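Local atomic coordinates of intracellular protein transport protein USO1 (Saccharomyces cerevisiae S288c, PDB entry 6LSU), a protein that is required for protein transport from the endoplasmic reticulum to the Golgi, as a homodimeric membrane tether with globular heads and a coiled-coil tail. Residues Leu213-Val218 and Cys256-Asn261; Asp294-Trp299 and Phe347-Lys352; Ile624-Thr629 and Ile667-Lys672. One frame throughout, in Å; residues are numbered along the deposited sequence.

Overall arrangement
This chain is the globular head of the tether, built from helical armadillo repeats. From the N terminus, contact 1 comes first. It closes a mostly helical stretch of 37 residues and joins helix 204-218 of ARM 3 to helix 251-264 of ARM 4. Contact 2 closes a later stretch of 47 residues by pairing a loop of ARM 5 with a loop of ARM 6. Far down the chain, contact 3 closes a largely helical 37-residue stretch and packs helix 622-637 on helix 660-673. The three follow in series, and none nests or crosses. The centres of contacts 1 and 2 are about 28 Å apart; those of contacts 1 and 3, about 52 Å.

Contact 1. Residues Leu213-Val218 and Cys256-Asn261; sequences LLMAVV and CLSLIN
Leu-259 reaches across to Leu-214, Met-215 and Val-218, and its side chain takes part in three of the four residue pairs of this buried contact. Its CG stands anti to the backbone N (chi1 172°), which brings CG toward Leu-214. From there the two methyls part. Leu-259 CD2 meets Leu-214 CB at 3.8 Å. Leu-259 CD1 lies against the opposing backbone, 3.8 Å from Met-215 N. Leu-259 CD1 also touches Val-218 CG2 at 3.9 Å, and the Val-218 and Leu-259 side chains cross at about a right angle.

Met-215 packs on Leu-259 nearer the backbone. Met-215 CG lies 3.7 Å from Leu-259 CB. The methionine chain is extended through chi2 and then bends at chi3 (57°), which places CE near Ser-258. Met-215 SD is 4.1 Å from Ser-258 CB, and Met-215 CE is about as close to that carbon. The serine thus joins the packing through its carbon.

The helix segments run nearly parallel, 18° apart, with axes 9.3 Å from each other. This is the stacking of successive armadillo repeats, here ARM 3 on ARM 4. Further side chains extend the layer: Tyr-117, from a loop, touches both Met-215 and Ser-258, and Leu-237 of helix 233-244 backs Leu-259. Beyond the pair, Leu-213, Ala-216 and Val-217 pack on helix 160-174, while Leu-257, Ile-260 and Asn-261 meet helix 301-317. The pair thus lies between helix 160-174 and helix 301-317.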
# COMPACT_ATOMS: atom_id res chain seq x y z
N LEU A 213 -17.83 15.61 -7.80
CA LEU A 213 -19.21 15.10 -7.59
C LEU A 213 -19.20 13.67 -8.14
O LEU A 213 -19.74 12.71 -7.51
CB LEU A 213 -20.24 16.02 -8.26
CG LEU A 213 -21.68 15.51 -8.28
CD1 LEU A 213 -22.22 15.33 -6.88
CD2 LEU A 213 -22.63 16.44 -9.06
N LEU A 214 -18.51 13.49 -9.27
CA LEU A 214 -18.42 12.12 -9.82
C LEU A 214 -17.72 11.21 -8.80
O LEU A 214 -18.17 10.08 -8.62
CB LEU A 214 -17.69 12.23 -11.15
CG LEU A 214 -18.59 12.67 -12.30
CD1 LEU A 214 -17.76 13.14 -13.48
CD2 LEU A 214 -19.50 11.51 -12.72
N MET A 215 -16.65 11.68 -8.14
CA MET A 215 -15.98 10.87 -7.11
C MET A 215 -17.00 10.43 -6.06
O MET A 215 -16.98 9.24 -5.69
CB MET A 215 -14.88 11.65 -6.39
CG MET A 215 -13.56 11.71 -7.13
SD MET A 215 -12.46 12.91 -6.34
CE MET A 215 -12.48 12.15 -4.72
N ALA A 216 -17.81 11.35 -5.55
CA ALA A 216 -18.83 11.15 -4.49
C ALA A 216 -19.85 10.14 -4.92
O ALA A 216 -20.24 9.32 -4.13
CB ALA A 216 -19.54 12.44 -4.19
N VAL A 217 -20.29 10.21 -6.16
CA VAL A 217 -21.46 9.44 -6.62
C VAL A 217 -21.03 7.98 -6.91
O VAL A 217 -21.78 7.04 -6.48
CB VAL A 217 -22.14 10.16 -7.80
CG1 VAL A 217 -23.00 9.22 -8.60
CG2 VAL A 217 -22.96 11.32 -7.30
N VAL A 218 -19.89 7.77 -7.59
CA VAL A 218 -19.41 6.40 -7.96
C VAL A 218 -18.84 5.67 -6.73
O VAL A 218 -18.79 4.47 -6.77
CB VAL A 218 -18.33 6.38 -9.06
CG1 VAL A 218 -18.64 7.28 -10.24
CG2 VAL A 218 -16.96 6.73 -8.52
N CYS A 256 -8.76 13.58 -10.70
CA CYS A 256 -8.89 12.72 -11.89
C CYS A 256 -8.42 11.31 -11.55
O CYS A 256 -9.26 10.36 -11.73
CB CYS A 256 -8.11 13.27 -13.07
SG CYS A 256 -8.93 14.70 -13.80
N LEU A 257 -7.20 11.19 -11.00
CA LEU A 257 -6.66 9.85 -10.63
C LEU A 257 -7.57 9.20 -9.58
O LEU A 257 -7.86 8.01 -9.68
CB LEU A 257 -5.19 9.98 -10.18
CG LEU A 257 -4.23 10.50 -11.24
CD1 LEU A 257 -2.99 11.09 -10.60
CD2 LEU A 257 -3.87 9.40 -12.22
N SER A 258 -8.00 9.97 -8.59
CA SER A 258 -8.81 9.49 -7.45
C SER A 258 -10.13 8.93 -7.99
O SER A 258 -10.63 7.89 -7.51
CB SER A 258 -9.04 10.59 -6.49
OG SER A 258 -8.82 10.13 -5.18
N LEU A 259 -10.70 9.63 -8.98
CA LEU A 259 -11.95 9.19 -9.63
C LEU A 259 -11.67 7.92 -10.46
O LEU A 259 -12.41 6.92 -10.31
CB LEU A 259 -12.55 10.34 -10.46
CG LEU A 259 -13.73 9.94 -11.32
CD1 LEU A 259 -14.83 9.33 -10.45
CD2 LEU A 259 -14.24 11.11 -12.14
N ILE A 260 -10.60 7.89 -11.26
CA ILE A 260 -10.23 6.63 -11.97
C ILE A 260 -10.13 5.51 -10.94
O ILE A 260 -10.55 4.38 -11.27
CB ILE A 260 -8.94 6.77 -12.78
CG1 ILE A 260 -9.02 7.84 -13.84
CG2 ILE A 260 -8.57 5.42 -13.41
CD1 ILE A 260 -7.77 7.87 -14.75
N ASN A 261 -9.59 5.79 -9.76
CA ASN A 261 -9.40 4.76 -8.72
C ASN A 261 -10.76 4.26 -8.27
O ASN A 261 -10.93 3.04 -8.23
CB ASN A 261 -8.52 5.30 -7.58
CG ASN A 261 -8.22 4.25 -6.54
OD1 ASN A 261 -9.13 3.81 -5.83
ND2 ASN A 261 -6.96 3.84 -6.48

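Contact 2. Residues Asp294-Trp299 and Phe347-Lys352; sequences DEVFFW and FHNIPK
Pro-351 packs its CD and CG over an indole face of Trp-299 where two loops of neighbouring armadillo repeats, ARM 5 and ARM 6, come together. Pro-351 CD lies over the centre of that face, 3.3 Å from the centroid of the five-membered ring of Trp-299, in a CH-pi contact. Pro-351 CG adds a second touch, 3.4 Å from Trp-299 CG. On the opposite indole face lies CD2 of Phe-297, offset toward the rim, so the indole is sandwiched between the two residues. Ile-350 CD1 approaches Trp-299 CZ2 at 3.9 Å.

Asn-349 is the centre of an inverse gamma turn, and both its side chain and its carbonyl bond to the other loop. Asn-349 O accepts from Trp-299 NE1 at 3.0 Å. This bond is bent, 143° at the hydrogen, and the donor stands above the carbonyl plane. Replacing Trp-299 by an alanine would probably leave the carbonyl of Asn-349 without this donor and open a gap between Phe-297 and Pro-351. CG of Asn-349 stands anti to its backbone N (chi1 177°), out toward the other loop. Asn-349 ND2 donates to Phe-297 O at 2.9 Å, nearly straight at 168°, in the amide plane and onto a carbonyl lone pair. CG1 of Val-296 lies beside that amide.

Farther out, Pro-290 packs on Trp-299 and Phe-297. Ile-304 of helix 301-317 touches both Trp-299 and Pro-351, and Arg-303 NH1 hydrogen-bonds to Phe-298 O.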
# COMPACT_ATOMS: atom_id res chain seq x y z
N ASP A 294 16.47 15.01 -20.02
CA ASP A 294 16.25 16.46 -20.33
C ASP A 294 16.23 17.30 -19.06
O ASP A 294 17.14 18.10 -18.88
CB ASP A 294 14.96 16.70 -21.11
CG ASP A 294 15.15 16.66 -22.61
OD1 ASP A 294 16.20 16.16 -23.04
OD2 ASP A 294 14.25 17.14 -23.32
N GLU A 295 15.19 17.19 -18.25
CA GLU A 295 15.04 18.00 -17.00
C GLU A 295 15.34 17.09 -15.81
O GLU A 295 15.44 15.85 -16.02
CB GLU A 295 13.63 18.57 -16.83
CG GLU A 295 12.85 18.73 -18.12
CD GLU A 295 11.53 17.97 -18.19
OE1 GLU A 295 10.56 18.53 -18.74
OE2 GLU A 295 11.49 16.81 -17.71
N VAL A 296 15.52 17.70 -14.63
CA VAL A 296 15.50 16.92 -13.37
C VAL A 296 14.12 17.12 -12.75
O VAL A 296 13.82 18.19 -12.21
CB VAL A 296 16.62 17.32 -12.40
CG1 VAL A 296 16.62 16.41 -11.17
CG2 VAL A 296 17.96 17.34 -13.09
N PHE A 297 13.27 16.12 -12.89
CA PHE A 297 11.89 16.20 -12.38
C PHE A 297 11.88 16.71 -10.93
O PHE A 297 12.68 16.25 -10.06
CB PHE A 297 11.21 14.85 -12.52
CG PHE A 297 9.73 14.91 -12.22
CD1 PHE A 297 8.82 15.23 -13.22
CD2 PHE A 297 9.26 14.67 -10.94
CE1 PHE A 297 7.46 15.20 -12.97
CE2 PHE A 297 7.91 14.70 -10.69
CZ PHE A 297 7.01 14.96 -11.69
N PHE A 298 11.02 17.70 -10.69
CA PHE A 298 10.89 18.39 -9.39
C PHE A 298 9.81 17.69 -8.57
O PHE A 298 8.68 17.52 -9.02
CB PHE A 298 10.55 19.86 -9.54
CG PHE A 298 10.30 20.48 -8.19
CD1 PHE A 298 11.35 20.59 -7.28
CD2 PHE A 298 9.02 20.87 -7.80
CE1 PHE A 298 11.13 21.14 -6.03
CE2 PHE A 298 8.80 21.37 -6.53
CZ PHE A 298 9.86 21.52 -5.66
N TRP A 299 10.20 17.23 -7.39
CA TRP A 299 9.40 16.34 -6.52
C TRP A 299 8.90 17.20 -5.36
O TRP A 299 9.63 18.07 -4.90
CB TRP A 299 10.20 15.12 -6.08
CG TRP A 299 10.24 14.02 -7.11
CD1 TRP A 299 11.33 13.63 -7.83
CD2 TRP A 299 9.15 13.16 -7.54
NE1 TRP A 299 11.01 12.59 -8.63
CE2 TRP A 299 9.67 12.30 -8.52
CE3 TRP A 299 7.80 13.07 -7.23
CZ2 TRP A 299 8.90 11.34 -9.17
CZ3 TRP A 299 7.02 12.13 -7.87
CH2 TRP A 299 7.56 11.28 -8.83
N PHE A 347 15.44 4.36 -10.39
CA PHE A 347 16.03 5.63 -10.88
C PHE A 347 16.50 6.39 -9.66
O PHE A 347 15.86 6.27 -8.55
CB PHE A 347 14.95 6.38 -11.65
CG PHE A 347 15.35 7.64 -12.39
CD1 PHE A 347 16.20 7.59 -13.49
CD2 PHE A 347 14.76 8.86 -12.07
CE1 PHE A 347 16.52 8.75 -14.19
CE2 PHE A 347 15.08 10.02 -12.77
CZ PHE A 347 15.95 9.96 -13.83
N HIS A 348 17.48 7.25 -9.87
CA HIS A 348 18.12 7.95 -8.74
C HIS A 348 17.17 9.02 -8.18
O HIS A 348 17.12 9.17 -6.94
CB HIS A 348 19.52 8.44 -9.15
CG HIS A 348 19.50 9.50 -10.18
ND1 HIS A 348 19.47 9.20 -11.55
CD2 HIS A 348 19.42 10.85 -10.06
CE1 HIS A 348 19.43 10.32 -12.24
NE2 HIS A 348 19.42 11.36 -11.34
N ASN A 349 16.51 9.80 -9.04
CA ASN A 349 15.73 10.99 -8.61
C ASN A 349 14.28 10.55 -8.38
O ASN A 349 13.44 10.89 -9.19
CB ASN A 349 15.87 12.13 -9.61
CG ASN A 349 15.03 13.34 -9.25
OD1 ASN A 349 15.13 13.83 -8.13
ND2 ASN A 349 14.23 13.81 -10.21
N ILE A 350 14.06 9.71 -7.35
CA ILE A 350 12.73 9.19 -6.93
C ILE A 350 12.62 9.29 -5.41
O ILE A 350 13.47 8.71 -4.71
CB ILE A 350 12.52 7.75 -7.37
CG1 ILE A 350 12.48 7.62 -8.89
CG2 ILE A 350 11.27 7.18 -6.70
CD1 ILE A 350 11.34 8.32 -9.53
N PRO A 351 11.60 9.97 -4.86
CA PRO A 351 11.36 10.00 -3.43
C PRO A 351 11.22 8.63 -2.74
O PRO A 351 10.75 7.73 -3.32
CB PRO A 351 10.05 10.80 -3.32
CG PRO A 351 10.10 11.73 -4.54
CD PRO A 351 10.63 10.79 -5.61
N LYS A 352 11.70 8.53 -1.49
CA LYS A 352 11.67 7.35 -0.60
C LYS A 352 10.24 6.82 -0.49
O LYS A 352 10.04 5.63 -0.46
CB LYS A 352 12.22 7.73 0.77
CG LYS A 352 13.68 8.19 0.72
CD LYS A 352 14.34 8.53 2.05
CE LYS A 352 15.80 8.93 1.86
NZ LYS A 352 16.43 9.39 3.13

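Contact 3. Residues Ile624-Thr629 and Ile667-Lys672; sequences IKCLVT and IKQFKK
The ring of Phe-670 meets Leu-627 and Cys-626 at a slant. Leu-627 CD2 lies 3.6 Å from Phe-670 CE1 and just as near Phe-670 CZ, while Cys-626 CB comes to Phe-670 CD1 at 4.0 Å. Beyond the two segments the same ring stacks with Phe-676 and packs edge-to-face with Phe-709. The Phe-670 ring thus belongs to an aromatic cluster in the helical head domain. The setting is a helix-helix packing between residues 624-629, within ARM 10, on helix 622-637, and residues 667-672 on helix 660-673. The segments run at 133° to one another, with axes 9.2 Å apart.

At the closest point of the backbones the CB atoms of Cys-626 and Phe-670 touch at 3.7 Å. CG of Phe-670 is anti to its backbone N (chi1 175°), and the ring beyond it lies against Leu-627. The side chains of Phe-670 and Leu-627 cross obliquely. Leu-627 is backed by Leu-583 and Ile-587 of helix 577-590. Ile-667 CD1 lies near Cys-626 O, and Gln-669 OE1 near Cys-626 SG, both at 4.4 Å. Ile-667 also packs on Met-630 and Ile-716, and Gln-669 on Val-622.

Thr-629 points toward the second helix, and its OG1 has a weak hydrogen bond with Arg-666. Within its own helix Thr-629 OG1 donates to Lys-625 O at 2.6 Å. Thr-629 N bonds to the same oxygen, and the two donors reach Lys-625 O from opposite faces of its carbonyl plane.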
# COMPACT_ATOMS: atom_id res chain seq x y z
N ILE A 624 17.35 -15.88 23.07
CA ILE A 624 18.47 -16.76 22.62
C ILE A 624 18.45 -18.08 23.41
O ILE A 624 18.51 -19.17 22.81
CB ILE A 624 19.84 -16.10 22.78
CG1 ILE A 624 19.92 -14.71 22.16
CG2 ILE A 624 20.86 -17.05 22.20
CD1 ILE A 624 19.60 -14.69 20.69
N LYS A 625 18.38 -17.99 24.74
CA LYS A 625 18.48 -19.19 25.58
C LYS A 625 17.40 -20.17 25.11
O LYS A 625 17.77 -21.35 24.89
CB LYS A 625 18.48 -18.76 27.05
CG LYS A 625 17.83 -19.69 28.06
CD LYS A 625 17.93 -19.10 29.45
CE LYS A 625 16.74 -19.44 30.33
NZ LYS A 625 16.76 -18.61 31.57
N CYS A 626 16.16 -19.73 24.89
CA CYS A 626 15.07 -20.67 24.47
C CYS A 626 15.31 -21.15 23.02
O CYS A 626 15.00 -22.33 22.69
CB CYS A 626 13.69 -20.03 24.63
SG CYS A 626 13.28 -19.49 26.33
N LEU A 627 15.88 -20.30 22.15
CA LEU A 627 16.08 -20.66 20.72
C LEU A 627 17.17 -21.71 20.60
O LEU A 627 16.94 -22.74 19.83
CB LEU A 627 16.38 -19.42 19.88
CG LEU A 627 15.15 -18.59 19.51
CD1 LEU A 627 15.55 -17.39 18.64
CD2 LEU A 627 14.13 -19.47 18.80
N VAL A 628 18.30 -21.48 21.30
CA VAL A 628 19.37 -22.51 21.48
C VAL A 628 18.72 -23.79 22.01
O VAL A 628 19.00 -24.82 21.48
CB VAL A 628 20.51 -22.07 22.41
CG1 VAL A 628 21.44 -23.25 22.66
CG2 VAL A 628 21.31 -20.92 21.82
N THR A 629 17.90 -23.71 23.05
CA THR A 629 17.28 -24.91 23.67
C THR A 629 16.43 -25.59 22.60
O THR A 629 16.52 -26.81 22.45
CB THR A 629 16.43 -24.55 24.89
OG1 THR A 629 17.24 -23.77 25.76
CG2 THR A 629 15.81 -25.76 25.57
N ILE A 667 10.50 -23.85 26.12
CA ILE A 667 9.60 -23.79 24.93
C ILE A 667 8.35 -22.96 25.29
O ILE A 667 7.97 -22.09 24.48
CB ILE A 667 9.25 -25.19 24.42
CG1 ILE A 667 10.48 -25.93 23.90
CG2 ILE A 667 8.14 -25.13 23.37
CD1 ILE A 667 11.60 -25.04 23.42
N LYS A 668 7.73 -23.27 26.42
CA LYS A 668 6.53 -22.55 26.92
C LYS A 668 6.92 -21.11 27.23
O LYS A 668 6.10 -20.24 27.01
CB LYS A 668 5.95 -23.25 28.16
CG LYS A 668 4.54 -22.83 28.54
CD LYS A 668 3.72 -23.96 29.14
CE LYS A 668 2.24 -23.63 29.23
NZ LYS A 668 1.41 -24.86 29.24
N GLN A 669 8.15 -20.85 27.69
CA GLN A 669 8.53 -19.49 28.13
C GLN A 669 8.78 -18.65 26.88
O GLN A 669 8.63 -17.39 26.98
CB GLN A 669 9.76 -19.45 29.03
CG GLN A 669 10.12 -18.01 29.42
CD GLN A 669 11.12 -17.86 30.53
OE1 GLN A 669 12.26 -18.33 30.44
NE2 GLN A 669 10.72 -17.13 31.57
N PHE A 670 9.17 -19.29 25.78
CA PHE A 670 9.49 -18.63 24.49
C PHE A 670 8.22 -18.03 23.86
O PHE A 670 8.28 -16.87 23.39
CB PHE A 670 10.15 -19.62 23.52
CG PHE A 670 10.42 -19.07 22.14
CD1 PHE A 670 11.43 -18.14 21.94
CD2 PHE A 670 9.62 -19.43 21.07
CE1 PHE A 670 11.67 -17.62 20.67
CE2 PHE A 670 9.85 -18.90 19.81
CZ PHE A 670 10.89 -18.02 19.61
N LYS A 671 7.15 -18.82 23.84
CA LYS A 671 5.80 -18.39 23.37
C LYS A 671 5.34 -17.19 24.21
O LYS A 671 4.96 -16.19 23.60
CB LYS A 671 4.81 -19.57 23.40
CG LYS A 671 3.60 -19.43 22.48
CD LYS A 671 3.33 -17.99 22.00
CE LYS A 671 2.05 -17.77 21.22
NZ LYS A 671 2.17 -18.20 19.81
N LYS A 672 5.41 -17.25 25.55
CA LYS A 672 4.67 -16.30 26.43
C LYS A 672 5.53 -15.12 26.93
O LYS A 672 4.93 -14.10 27.22
CB LYS A 672 4.06 -16.99 27.65
CG LYS A 672 3.45 -18.37 27.42
CD LYS A 672 2.25 -18.45 26.49
CE LYS A 672 1.09 -17.52 26.84
NZ LYS A 672 0.97 -16.39 25.90